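Long-range contacts in Cbs-cp12 (Microcystis aeruginosa PCC 7806, PDB 5NMU), which assembles into hexamers, joins a pair of CBS domains to a CP12 domain, and probably takes part in the redox regulation of photosynthesis: residues 14-19 against 34-39; 39-44 against 51-56; 83-88 against 104-109; 8-13 against 121-126; 47-52 against 78-83. One frame throughout, in Å; residues are numbered along the deposited sequence.

Contact 1 of 5, residues 14-19 against 34-39; sequences NVVTIR and KKLRGL
Residues 14-19 and 34-39 belong to the beta-alpha-beta crossover of a CBS domain: strand 17-18 and strand 38-41 run parallel, and helix 24-34 connects them. Val16 has the largest share of the contact, with Leu39 close behind. Val16 CB lies 4.0 Å from CD2 of Leu39, the two side chains alongside each other and pointing the same way. Beyond CB the branches part. CG1, anti to the backbone N (chi1 -170°), stays next to Leu39 CD2 and also has the tip of Lys34 near it, with NZ 4.1 Å from this methyl. CG2, beside the backbone N, heads for Leu36 and meets its CD1 at 3.4 Å, tighter than usual van der Waals contact; these side chains cross at about a right angle. An alanine in place of Val16 would lose both methyls and would probably leave Leu36 CD1 and Leu39 CD2 loosely packed against residues 14-19. Two residues on, Ile18 crosses Leu39 obliquely, its CG2 lying 3.9 Å from Leu39 CD1. Helix 24-34 covers the group, Leu30 touching Val16 and Ala27 reaching both Ile18 and Leu39. That helix ends in a Schellman motif with Lys35 as the C-prime residue at positive phi (53°), after which the chain leads through Leu36 into strand 38-41. Between the backbones a water donates to Gly38 O at 2.8 Å and accepts a weak bond from Val16 N at 3.4 Å.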
# COMPACT_ATOMS: atom_id res chain seq x y z
N ASN A 14 18.32 -10.62 25.33
CA ASN A 14 17.38 -10.38 26.40
C ASN A 14 16.07 -10.15 25.75
O ASN A 14 15.87 -9.09 25.16
CB ASN A 14 17.73 -9.12 27.21
CG ASN A 14 18.84 -9.37 28.22
OD1 ASN A 14 19.22 -10.52 28.48
ND2 ASN A 14 19.37 -8.29 28.79
N VAL A 15 15.18 -11.11 25.82
CA VAL A 15 13.87 -10.96 25.21
C VAL A 15 12.86 -11.06 26.35
O VAL A 15 13.08 -11.79 27.28
CB VAL A 15 13.62 -11.94 24.06
CG1 VAL A 15 13.60 -13.40 24.53
CG2 VAL A 15 12.35 -11.56 23.32
N VAL A 16 11.81 -10.26 26.26
CA VAL A 16 10.76 -10.12 27.26
C VAL A 16 9.47 -10.45 26.56
O VAL A 16 9.28 -10.01 25.39
CB VAL A 16 10.62 -8.62 27.67
CG1 VAL A 16 9.72 -8.49 28.89
CG2 VAL A 16 11.99 -8.04 27.98
N THR A 17 8.59 -11.17 27.25
CA THR A 17 7.28 -11.50 26.73
C THR A 17 6.17 -10.80 27.55
O THR A 17 6.43 -10.28 28.62
CB THR A 17 7.03 -13.01 26.71
OG1 THR A 17 6.90 -13.47 28.01
CG2 THR A 17 8.18 -13.79 26.08
N ILE A 18 4.95 -10.80 27.01
CA ILE A 18 3.76 -10.31 27.73
C ILE A 18 2.56 -11.13 27.29
O ILE A 18 2.55 -11.74 26.18
CB ILE A 18 3.55 -8.79 27.49
CG1 ILE A 18 2.54 -8.20 28.49
CG2 ILE A 18 3.15 -8.49 26.05
CD1 ILE A 18 2.52 -6.70 28.47
N ARG A 19 1.54 -11.20 28.12
CA ARG A 19 0.35 -11.93 27.69
C ARG A 19 -0.52 -11.03 26.82
O ARG A 19 -0.48 -9.82 26.95
CB ARG A 19 -0.42 -12.46 28.89
CG ARG A 19 0.40 -13.45 29.73
CD ARG A 19 -0.47 -14.24 30.71
NE ARG A 19 -1.31 -15.18 29.98
CZ ARG A 19 -0.89 -16.34 29.44
NH1 ARG A 19 0.37 -16.78 29.58
NH2 ARG A 19 -1.76 -17.10 28.78
N LYS A 34 12.53 -1.16 30.41
CA LYS A 34 13.69 -1.77 29.78
C LYS A 34 14.08 -1.17 28.41
O LYS A 34 14.93 -1.72 27.74
CB LYS A 34 13.44 -3.27 29.70
CG LYS A 34 13.12 -3.93 31.04
CD LYS A 34 13.34 -5.45 30.98
CE LYS A 34 12.91 -6.18 32.25
NZ LYS A 34 11.54 -6.75 32.09
N LYS A 35 13.50 -0.06 27.99
CA LYS A 35 13.80 0.54 26.67
C LYS A 35 13.64 -0.47 25.51
O LYS A 35 14.52 -0.68 24.70
CB LYS A 35 15.19 1.23 26.69
CG LYS A 35 15.34 2.32 27.76
CD LYS A 35 14.18 3.32 27.76
CE LYS A 35 14.20 4.33 28.89
NZ LYS A 35 15.14 5.41 28.53
N LEU A 36 12.46 -1.08 25.47
CA LEU A 36 12.12 -2.11 24.46
C LEU A 36 11.22 -1.52 23.42
O LEU A 36 10.30 -0.82 23.75
CB LEU A 36 11.39 -3.25 25.13
CG LEU A 36 12.23 -3.83 26.30
CD1 LEU A 36 11.39 -4.81 27.10
CD2 LEU A 36 13.49 -4.49 25.80
N ARG A 37 11.51 -1.80 22.18
CA ARG A 37 10.70 -1.35 21.09
C ARG A 37 9.74 -2.43 20.54
O ARG A 37 8.89 -2.12 19.65
CB ARG A 37 11.60 -0.80 20.00
CG ARG A 37 12.27 0.48 20.47
CD ARG A 37 13.24 1.00 19.43
NE ARG A 37 13.95 2.17 19.94
CZ ARG A 37 14.91 2.13 20.88
NH1 ARG A 37 15.30 0.98 21.41
NH2 ARG A 37 15.48 3.24 21.29
N GLY A 38 9.86 -3.65 21.08
CA GLY A 38 8.95 -4.74 20.77
C GLY A 38 8.85 -5.70 21.93
O GLY A 38 9.83 -5.90 22.62
N LEU A 39 7.66 -6.21 22.20
CA LEU A 39 7.45 -7.27 23.16
C LEU A 39 6.84 -8.46 22.44
O LEU A 39 5.90 -8.32 21.63
CB LEU A 39 6.45 -6.88 24.24
CG LEU A 39 6.79 -5.77 25.14
CD1 LEU A 39 5.54 -5.40 25.97
CD2 LEU A 39 7.98 -6.18 26.01
O HOH W 1 11.49 -7.76 23.93

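Contact 2 of 5, residues 39-44 against 51-56; sequences LIVEPR and GIVTET
This is the antiparallel pairing of a beta hairpin, strand 38-41 with strand 51-54, buried in the small sheet of a CBS domain and closed by a loop between the two strands. The short strand axes run at 148° to each other and come within 4.3 Å. Leu39 and Val53 form a hydrogen-bonded pair with two straight bonds: Leu39 N gives to Val53 O at 2.8 Å, and Val53 N returns to Leu39 O at 3.0 Å, each donor nearly along the C=O axis. The other hydrogen-bonded pair, Val41 with Gly51, is less regular. Val41 N reaches Gly51 O at 2.8 Å from 61° above the carbonyl plane, and the return bond from Gly51 N to Val41 O is weak. Between them Ile40 and Ile52 make a non-hydrogen-bonded pair. Leu39, Val41 and Val53 share one face, where Val53 CG1, in the crowded position between its backbone N and carbonyl carbon, lies 4.0 Å from Leu39 CB. The opposite face carries Ile40 and Ile52, and Ile40 continues onto Pro107, Leu114 and Ile117 of the other CBS domain. Thr54, which ends the strand, is the N-cap of helix 55-63, its OG1 accepting a weak bond from Thr56 N. Ile40 and Ile52 cross obliquely, CD1 to CD1, at 3.9 Å.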
# COMPACT_ATOMS: atom_id res chain seq x y z
N LEU A 39 7.66 -6.21 22.20
CA LEU A 39 7.45 -7.27 23.16
C LEU A 39 6.84 -8.46 22.44
O LEU A 39 5.90 -8.32 21.63
CB LEU A 39 6.45 -6.88 24.24
CG LEU A 39 6.79 -5.77 25.14
CD1 LEU A 39 5.54 -5.40 25.97
CD2 LEU A 39 7.98 -6.18 26.01
N ILE A 40 7.33 -9.64 22.79
CA ILE A 40 6.81 -10.85 22.20
C ILE A 40 5.62 -11.31 23.04
O ILE A 40 5.67 -11.32 24.27
CB ILE A 40 7.87 -11.94 22.17
CG1 ILE A 40 9.12 -11.49 21.43
CG2 ILE A 40 7.28 -13.21 21.61
CD1 ILE A 40 8.87 -10.92 20.06
N VAL A 41 4.55 -11.71 22.37
CA VAL A 41 3.36 -12.17 23.05
C VAL A 41 3.43 -13.71 23.27
O VAL A 41 3.60 -14.52 22.31
CB VAL A 41 2.12 -11.86 22.23
CG1 VAL A 41 0.88 -12.54 22.84
CG2 VAL A 41 1.94 -10.33 22.13
N GLU A 42 3.17 -14.08 24.51
CA GLU A 42 3.43 -15.41 25.03
C GLU A 42 2.41 -16.42 24.46
O GLU A 42 1.25 -16.21 24.59
CB GLU A 42 3.33 -15.34 26.57
CG GLU A 42 3.55 -16.66 27.31
CD GLU A 42 3.72 -16.46 28.81
OE1 GLU A 42 3.24 -15.42 29.33
OE2 GLU A 42 4.34 -17.36 29.46
N PRO A 43 2.87 -17.51 23.80
CA PRO A 43 1.96 -18.56 23.37
C PRO A 43 1.18 -19.10 24.55
O PRO A 43 1.73 -19.23 25.64
CB PRO A 43 2.90 -19.64 22.85
CG PRO A 43 4.11 -18.88 22.39
CD PRO A 43 4.26 -17.77 23.38
N ARG A 44 -0.09 -19.37 24.37
CA ARG A 44 -0.90 -19.84 25.50
C ARG A 44 -0.73 -21.35 25.75
O ARG A 44 -1.03 -21.83 26.82
CB ARG A 44 -2.37 -19.46 25.33
CG ARG A 44 -2.58 -17.93 25.40
CD ARG A 44 -4.06 -17.54 25.41
NE ARG A 44 -4.73 -18.32 24.37
CZ ARG A 44 -4.94 -17.95 23.10
NH1 ARG A 44 -4.64 -16.71 22.63
NH2 ARG A 44 -5.50 -18.85 22.27
N GLY A 51 3.32 -14.02 19.01
CA GLY A 51 2.81 -12.75 18.53
C GLY A 51 3.80 -11.69 18.91
O GLY A 51 4.76 -11.99 19.62
N ILE A 52 3.58 -10.49 18.41
CA ILE A 52 4.45 -9.36 18.69
C ILE A 52 3.59 -8.09 18.75
O ILE A 52 2.63 -7.93 17.99
CB ILE A 52 5.60 -9.22 17.65
CG1 ILE A 52 6.65 -8.15 18.11
CG2 ILE A 52 5.05 -8.89 16.25
CD1 ILE A 52 7.96 -8.26 17.37
N VAL A 53 3.96 -7.20 19.66
CA VAL A 53 3.45 -5.84 19.74
C VAL A 53 4.66 -4.89 19.79
O VAL A 53 5.66 -5.15 20.53
CB VAL A 53 2.45 -5.68 20.92
CG1 VAL A 53 3.04 -5.97 22.27
CG2 VAL A 53 1.87 -4.30 20.90
N THR A 54 4.59 -3.87 18.94
CA THR A 54 5.72 -2.96 18.70
C THR A 54 5.40 -1.57 19.08
O THR A 54 4.22 -1.21 19.23
CB THR A 54 6.12 -2.89 17.22
OG1 THR A 54 5.11 -2.20 16.45
CG2 THR A 54 6.37 -4.30 16.66
N GLU A 55 6.45 -0.76 19.21
CA GLU A 55 6.28 0.69 19.39
C GLU A 55 5.34 1.36 18.39
O GLU A 55 4.60 2.29 18.75
CB GLU A 55 7.63 1.40 19.40
CG GLU A 55 8.43 1.27 18.09
CD GLU A 55 9.73 2.02 18.14
OE1 GLU A 55 10.02 2.58 19.18
OE2 GLU A 55 10.49 2.03 17.12
N THR A 56 5.42 0.92 17.14
CA THR A 56 4.66 1.46 16.04
C THR A 56 3.20 1.04 16.20
O THR A 56 2.32 1.87 15.94
CB THR A 56 5.30 1.04 14.65
OG1 THR A 56 6.66 1.52 14.57
CG2 THR A 56 4.62 1.62 13.55

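Contact 3 of 5, residues 83-88 against 104-109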
# COMPACT_ATOMS: atom_id res chain seq x y z
N VAL A 83 5.46 -12.69 11.80
CA VAL A 83 6.63 -13.15 11.05
C VAL A 83 7.68 -13.43 12.06
O VAL A 83 7.91 -12.61 12.96
CB VAL A 83 7.16 -12.06 10.10
CG1 VAL A 83 8.49 -12.41 9.48
CG2 VAL A 83 6.14 -11.75 9.01
N VAL A 84 8.35 -14.57 11.90
CA VAL A 84 9.40 -15.04 12.80
C VAL A 84 10.70 -15.28 11.99
O VAL A 84 10.68 -15.48 10.78
CB VAL A 84 8.98 -16.32 13.58
CG1 VAL A 84 7.54 -16.22 14.09
CG2 VAL A 84 9.17 -17.58 12.75
N VAL A 85 11.82 -15.26 12.72
CA VAL A 85 13.15 -15.39 12.16
C VAL A 85 13.83 -16.63 12.81
O VAL A 85 13.87 -16.72 14.04
CB VAL A 85 13.98 -14.12 12.45
CG1 VAL A 85 15.46 -14.34 12.11
CG2 VAL A 85 13.45 -12.94 11.65
N ASN A 86 14.31 -17.57 11.96
CA ASN A 86 15.14 -18.76 12.33
C ASN A 86 16.48 -18.23 12.82
O ASN A 86 17.03 -17.35 12.16
CB ASN A 86 15.29 -19.67 11.04
CG ASN A 86 16.18 -20.93 11.21
OD1 ASN A 86 17.18 -21.02 12.00
ND2 ASN A 86 15.86 -21.95 10.39
N PRO A 87 17.03 -18.74 13.96
CA PRO A 87 18.31 -18.24 14.49
C PRO A 87 19.47 -18.29 13.51
O PRO A 87 20.31 -17.40 13.57
CB PRO A 87 18.57 -19.11 15.69
CG PRO A 87 17.82 -20.38 15.41
CD PRO A 87 16.53 -19.83 14.83
N GLU A 88 19.50 -19.30 12.61
CA GLU A 88 20.55 -19.48 11.61
C GLU A 88 20.45 -18.61 10.34
O GLU A 88 21.38 -18.59 9.50
CB GLU A 88 20.62 -20.97 11.18
CG GLU A 88 20.95 -21.85 12.37
CD GLU A 88 21.27 -23.30 11.98
OE1 GLU A 88 20.41 -23.98 11.38
OE2 GLU A 88 22.40 -23.74 12.25
N ARG A 104 9.82 -4.18 11.01
CA ARG A 104 11.10 -3.68 11.50
C ARG A 104 11.67 -4.55 12.60
O ARG A 104 12.80 -4.29 13.06
CB ARG A 104 10.94 -2.23 11.97
CG ARG A 104 10.67 -1.32 10.77
CD ARG A 104 9.89 -0.10 11.10
NE ARG A 104 8.60 -0.40 11.76
CZ ARG A 104 7.44 -0.58 11.17
NH1 ARG A 104 7.32 -0.52 9.86
NH2 ARG A 104 6.38 -0.83 11.93
N ARG A 105 10.99 -5.64 12.93
CA ARG A 105 11.21 -6.32 14.21
C ARG A 105 10.53 -7.71 14.22
O ARG A 105 9.41 -7.83 13.75
CB ARG A 105 10.43 -5.41 15.20
CG ARG A 105 10.96 -5.26 16.50
CD ARG A 105 10.22 -4.10 17.17
NE ARG A 105 10.55 -2.85 16.54
CZ ARG A 105 11.70 -2.19 16.62
NH1 ARG A 105 12.67 -2.67 17.32
NH2 ARG A 105 11.86 -1.06 15.96
N ALA A 106 11.19 -8.76 14.73
CA ALA A 106 10.59 -10.13 14.76
C ALA A 106 11.18 -10.96 15.89
O ALA A 106 12.34 -10.79 16.25
CB ALA A 106 10.76 -10.83 13.43
N PRO A 107 10.37 -11.84 16.49
CA PRO A 107 11.02 -12.79 17.43
C PRO A 107 11.95 -13.71 16.65
O PRO A 107 11.64 -14.04 15.49
CB PRO A 107 9.85 -13.61 17.99
CG PRO A 107 8.83 -13.56 16.89
CD PRO A 107 8.94 -12.15 16.28
N VAL A 108 13.06 -14.06 17.27
CA VAL A 108 13.91 -15.16 16.88
C VAL A 108 13.45 -16.45 17.55
O VAL A 108 13.53 -16.57 18.76
CB VAL A 108 15.39 -14.93 17.14
CG1 VAL A 108 16.22 -16.17 16.70
CG2 VAL A 108 15.87 -13.70 16.39
N ILE A 109 13.00 -17.39 16.72
CA ILE A 109 12.39 -18.63 17.13
C ILE A 109 13.08 -19.87 16.51
O ILE A 109 13.28 -19.96 15.28
CB ILE A 109 10.91 -18.67 16.68
CG1 ILE A 109 10.13 -17.45 17.17
CG2 ILE A 109 10.24 -19.92 17.22
CD1 ILE A 109 10.20 -17.24 18.64
O HOH W 2 7.33 -9.98 13.52
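The flat groups here are peptide carbonyls and one carboxamide, each met differently. Val85 O takes Ile109 N in its carbonyl plane at 2.9 Å. The Pro107 carbonyl is met nearly along its C=O axis, Val85 N giving to Pro107 O at 3.0 Å, so both polar backbone atoms of Val85 are used on the same strand. The Asn86 carboxamide is approached from above: it closes an Asx turn within residues 83-88, in which Glu88 N reaches Asn86 OD1 at 3.0 Å, 31° out of the amide plane. The two prolines are puckered rings that pack by their methylenes. Pro87 sets its CD 3.3 Å from Ile109 O and turns its CB to the CG1 branch of Val108; Pro107 offers CD to Val83 O, while its CG lies 4.1 Å from Val84 CG1. The extended residues 83-86 join strand 105-110 of the second CBS domain by a single backbone bridge, Val85 with Val108. Val85 has CG1 anti to its backbone N (chi1 170°), which leaves CG2 beside that nitrogen and 3.9 Å from Ala106 CB. Helix 91-101 lies against the same side chains, with Val94 and Leu97 touching Val85 and Phe98 touching Ala106. Val84 is the exposed member, its CB meeting Ile109 CG1. At the start of the pairing a single water donates both to Val83 O, at 2.8 Å, and to Arg105 O.

Contact 4 of 5, residues 8-13 against 121-126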
# COMPACT_ATOMS: atom_id res chain seq x y z
N GLN A 8 20.93 -15.09 15.02
CA GLN A 8 21.19 -15.27 16.45
C GLN A 8 22.43 -14.56 16.96
O GLN A 8 22.50 -14.21 18.13
CB GLN A 8 21.22 -16.74 16.87
CG GLN A 8 22.46 -17.51 16.49
CD GLN A 8 22.21 -18.95 16.74
OE1 GLN A 8 21.82 -19.32 17.88
NE2 GLN A 8 22.36 -19.80 15.69
N GLU A 9 23.39 -14.30 16.09
CA GLU A 9 24.60 -13.59 16.50
C GLU A 9 24.38 -12.12 16.72
O GLU A 9 25.11 -11.52 17.48
CB GLU A 9 25.74 -13.81 15.50
CG GLU A 9 26.14 -15.25 15.47
CD GLU A 9 27.18 -15.56 14.41
OE1 GLU A 9 26.84 -15.67 13.23
OE2 GLU A 9 28.35 -15.72 14.77
N ILE A 10 23.40 -11.51 16.06
CA ILE A 10 23.18 -10.07 16.21
C ILE A 10 21.88 -9.70 16.92
O ILE A 10 21.64 -8.55 17.14
CB ILE A 10 23.26 -9.32 14.84
CG1 ILE A 10 22.08 -9.69 13.91
CG2 ILE A 10 24.61 -9.63 14.18
CD1 ILE A 10 21.86 -8.68 12.78
N MET A 11 21.05 -10.67 17.24
CA MET A 11 19.80 -10.40 17.89
C MET A 11 19.98 -9.81 19.27
O MET A 11 20.99 -10.02 19.89
CB MET A 11 18.97 -11.66 18.02
CG MET A 11 19.57 -12.73 18.93
SD MET A 11 18.57 -14.20 18.92
CE MET A 11 19.51 -15.26 20.04
N THR A 12 18.99 -9.08 19.76
CA THR A 12 18.95 -8.77 21.17
C THR A 12 18.55 -10.06 21.92
O THR A 12 17.47 -10.62 21.72
CB THR A 12 18.03 -7.57 21.39
OG1 THR A 12 18.64 -6.46 20.72
CG2 THR A 12 17.86 -7.27 22.88
N GLN A 13 19.45 -10.50 22.79
CA GLN A 13 19.33 -11.80 23.46
C GLN A 13 18.30 -11.73 24.58
O GLN A 13 17.51 -12.71 24.78
CB GLN A 13 20.68 -12.31 24.00
CG GLN A 13 21.62 -13.01 22.99
N SER A 121 17.33 -2.10 13.84
CA SER A 121 18.43 -1.52 14.62
C SER A 121 19.58 -2.56 14.86
O SER A 121 20.74 -2.24 14.71
CB SER A 121 17.93 -1.00 15.97
OG SER A 121 16.79 -0.17 15.83
N ASP A 122 19.21 -3.80 15.23
CA ASP A 122 20.19 -4.86 15.38
C ASP A 122 20.97 -5.04 14.10
O ASP A 122 22.17 -5.18 14.15
CB ASP A 122 19.56 -6.17 15.79
CG ASP A 122 18.90 -6.11 17.14
OD1 ASP A 122 19.50 -5.61 18.12
OD2 ASP A 122 17.77 -6.61 17.20
N ILE A 123 20.30 -4.94 12.96
CA ILE A 123 20.99 -5.05 11.72
C ILE A 123 21.91 -3.83 11.49
O ILE A 123 23.09 -4.00 11.14
CB ILE A 123 20.03 -5.21 10.53
CG1 ILE A 123 19.23 -6.51 10.68
CG2 ILE A 123 20.82 -5.26 9.22
CD1 ILE A 123 18.09 -6.69 9.72
N LEU A 124 21.38 -2.63 11.67
CA LEU A 124 22.15 -1.43 11.40
C LEU A 124 23.41 -1.41 12.25
O LEU A 124 24.50 -1.14 11.73
CB LEU A 124 21.34 -0.18 11.68
CG LEU A 124 22.06 1.18 11.60
CD1 LEU A 124 22.67 1.35 10.24
CD2 LEU A 124 21.09 2.34 11.85
N PHE A 125 23.26 -1.72 13.53
CA PHE A 125 24.36 -1.61 14.45
C PHE A 125 25.31 -2.80 14.49
O PHE A 125 26.42 -2.64 14.90
CB PHE A 125 23.85 -1.34 15.86
CG PHE A 125 22.99 -0.12 15.99
CD1 PHE A 125 23.18 1.00 15.20
CD2 PHE A 125 22.02 -0.08 16.97
CE1 PHE A 125 22.43 2.17 15.39
CE2 PHE A 125 21.25 1.04 17.15
CZ PHE A 125 21.44 2.17 16.35
N LYS A 126 24.89 -3.99 14.11
CA LYS A 126 25.73 -5.17 14.33
C LYS A 126 25.92 -6.07 13.13
O LYS A 126 26.65 -7.03 13.20
CB LYS A 126 25.16 -5.98 15.52
CG LYS A 126 25.30 -5.30 16.88
CD LYS A 126 24.49 -5.98 18.02
CE LYS A 126 23.06 -5.46 18.05
NZ LYS A 126 22.08 -6.28 18.78
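Asp122 OD1 is gripped by two donors, one from each segment. Thr12 OG1 donates a hydrogen bond to Asp122 OD1 at 2.9 Å, on the syn lone pair, the two side chains crossing at about a right angle. Lys126 NZ lies 2.7 Å from Asp122 OD1, 40° above the carboxylate plane, a salt bridge across one turn of the helix. The arrangement ties the start of the chain to helix 120-126, and so joins the two halves of a tandem CBS pair, a Bateman module: residues 8-13 belong to the first CBS domain and 121-126 to the second. The carboxylate's other oxygen, OD2, accepts from the backbone N of Ser119, just ahead of the helix, so both oxygens are held and the group can hardly turn. These donors and the ammonium nearby would probably keep Asp122 ionised. A leucine here would lose the acceptor for Thr12, Lys126 and Ser119 N, and would probably leave the lysine tip less firmly placed, with Ile10 O as its remaining partner in this contact. That tip has a second task: with its chain bent at chi3 (-86°), Lys126 NZ also donates to Ile10 O at 2.8 Å, lying above the carbonyl plane. Ile10 is the apolar partner, its CB 3.9 Å from Lys126 CB in an oblique crossing. Ile10 CG1 takes the crowded position between the backbone N and the carbonyl carbon (chi1 68°), and Ile10 CD1 lies 4.0 Å from Ile123 CG1. The other branch, Ile10 CG2, ends 3.4 Å from Lys126 O.

Contact 5 of 5, residues 47-52 against 78-83; sequences QDPYGI and MAKPCV
At the apolar centre the CG2 branch of Ile52 meets Cys82 CB at 3.6 Å and has Ala79 CB close by. A single antiparallel beta bridge, Ile52 with Ala79, fixes this centre and attaches residues 78-83 of the second CBS domain to the edge of strand 51-54 in the first. Ala79 N gives to Ile52 O at 2.8 Å in an almost straight bond, and Ile52 N returns to Ala79 O at 3.0 Å, in the carbonyl plane. Gly51 passes tightly here, its CA 3.2 Å from Ala79 O. Next outward, Pro49 and Pro81 lie side by side, CB to CB at 3.8 Å; a cis peptide bond precedes Pro81. The CB of Tyr50 points away from residues 78-83, and its OH bonds to Lys112 O. Lys80 reaches the polar edge with CG anti to the backbone N (chi1 -178°) and an extended chain. Its NZ forms a salt bridge to Asp48 OD2 at 2.8 Å, arriving from 41° above the carboxylate plane, while that oxygen also accepts from Arg44 N. One water joins the edge, accepting from Lys80 NZ and donating to Pro49 O at 2.6 Å.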
# COMPACT_ATOMS: atom_id res chain seq x y z
N GLN A 47 0.96 -25.43 20.78
CA GLN A 47 0.53 -25.18 19.38
C GLN A 47 0.13 -23.72 19.06
O GLN A 47 -0.22 -23.44 17.91
CB GLN A 47 -0.62 -26.12 18.98
CG GLN A 47 -0.20 -27.53 18.68
CD GLN A 47 0.05 -28.34 19.92
OE1 GLN A 47 -0.74 -28.28 20.86
NE2 GLN A 47 1.15 -29.10 19.94
N ASP A 48 0.18 -22.82 20.03
CA ASP A 48 -0.29 -21.44 19.87
C ASP A 48 0.85 -20.59 19.30
O ASP A 48 1.97 -20.60 19.84
CB ASP A 48 -0.69 -20.91 21.25
CG ASP A 48 -1.56 -19.69 21.18
OD1 ASP A 48 -2.36 -19.61 20.26
OD2 ASP A 48 -1.47 -18.81 22.09
N PRO A 49 0.59 -19.84 18.22
CA PRO A 49 1.71 -19.08 17.64
C PRO A 49 2.23 -17.96 18.53
O PRO A 49 1.56 -17.56 19.44
CB PRO A 49 1.12 -18.51 16.37
CG PRO A 49 -0.35 -18.39 16.69
CD PRO A 49 -0.65 -19.63 17.46
N TYR A 50 3.46 -17.53 18.27
CA TYR A 50 4.00 -16.32 18.84
C TYR A 50 3.31 -15.10 18.25
O TYR A 50 2.77 -15.14 17.17
CB TYR A 50 5.53 -16.21 18.65
CG TYR A 50 6.28 -17.12 19.58
CD1 TYR A 50 6.54 -18.45 19.23
CD2 TYR A 50 6.68 -16.68 20.82
CE1 TYR A 50 7.22 -19.29 20.08
CE2 TYR A 50 7.33 -17.53 21.71
CZ TYR A 50 7.61 -18.83 21.33
OH TYR A 50 8.27 -19.65 22.18
N GLY A 51 3.32 -14.02 19.01
CA GLY A 51 2.81 -12.75 18.53
C GLY A 51 3.80 -11.69 18.91
O GLY A 51 4.76 -11.99 19.62
N ILE A 52 3.58 -10.49 18.41
CA ILE A 52 4.45 -9.36 18.69
C ILE A 52 3.59 -8.09 18.75
O ILE A 52 2.63 -7.93 17.99
CB ILE A 52 5.60 -9.22 17.65
CG1 ILE A 52 6.65 -8.15 18.11
CG2 ILE A 52 5.05 -8.89 16.25
CD1 ILE A 52 7.96 -8.26 17.37
N MET A 78 -1.81 -6.29 18.74
CA MET A 78 -0.72 -7.16 18.38
C MET A 78 -0.87 -7.75 17.00
O MET A 78 -1.96 -7.76 16.43
CB MET A 78 -0.61 -8.31 19.37
CG MET A 78 -1.66 -9.40 19.24
SD MET A 78 -1.62 -10.47 20.67
CE MET A 78 -3.03 -11.54 20.33
N ALA A 79 0.24 -8.32 16.53
CA ALA A 79 0.27 -9.15 15.35
C ALA A 79 0.44 -10.59 15.78
O ALA A 79 1.42 -10.94 16.35
CB ALA A 79 1.42 -8.74 14.44
N LYS A 80 -0.55 -11.43 15.54
CA LYS A 80 -0.48 -12.80 16.01
C LYS A 80 -1.30 -13.58 15.04
O LYS A 80 -2.45 -13.22 14.86
CB LYS A 80 -1.05 -12.97 17.40
CG LYS A 80 -0.93 -14.41 17.92
CD LYS A 80 -1.43 -14.57 19.36
CE LYS A 80 -1.51 -16.03 19.79
NZ LYS A 80 -1.37 -16.12 21.27
N PRO A 81 -0.75 -14.62 14.41
CA PRO A 81 0.70 -14.89 14.39
C PRO A 81 1.53 -13.78 13.74
O PRO A 81 1.01 -12.99 12.98
CB PRO A 81 0.83 -16.13 13.46
CG PRO A 81 -0.51 -16.28 12.79
CD PRO A 81 -1.45 -15.21 13.26
N CYS A 82 2.81 -13.78 14.02
CA CYS A 82 3.70 -12.78 13.46
C CYS A 82 4.77 -13.46 12.62
O CYS A 82 4.90 -14.66 12.67
CB CYS A 82 4.28 -11.95 14.59
SG CYS A 82 5.34 -12.89 15.64
N VAL A 83 5.46 -12.69 11.80
CA VAL A 83 6.63 -13.15 11.05
C VAL A 83 7.68 -13.43 12.06
O VAL A 83 7.91 -12.61 12.96
CB VAL A 83 7.16 -12.06 10.10
CG1 VAL A 83 8.49 -12.41 9.48
CG2 VAL A 83 6.14 -11.75 9.01
O HOH W 3 1.39 -15.71 21.31

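Contacts 1 and 2 share Leu39 and build one three-stranded sheet around strand 38-41; their centres are 8 Å apart, and Ile18 N lies 2.9 Å from Ile40 O. Contact 5 extends contact 2 at strand 51-54, sharing Gly51 and Ile52, with centres 7 Å apart. Contact 5 spans the two CBS domains and shares Val83 with contact 3, which lies within the second. Side chains bridge the same divide: Ile40 CD1 of contact 2 sits 3.5 Å from Pro107 CB of contact 3. Contact 4 encloses all the others along the chain; it touches contact 3, where Pro87 O is 2.8 Å from Gln8 N, but its centre is about 21 Å from that of contact 5.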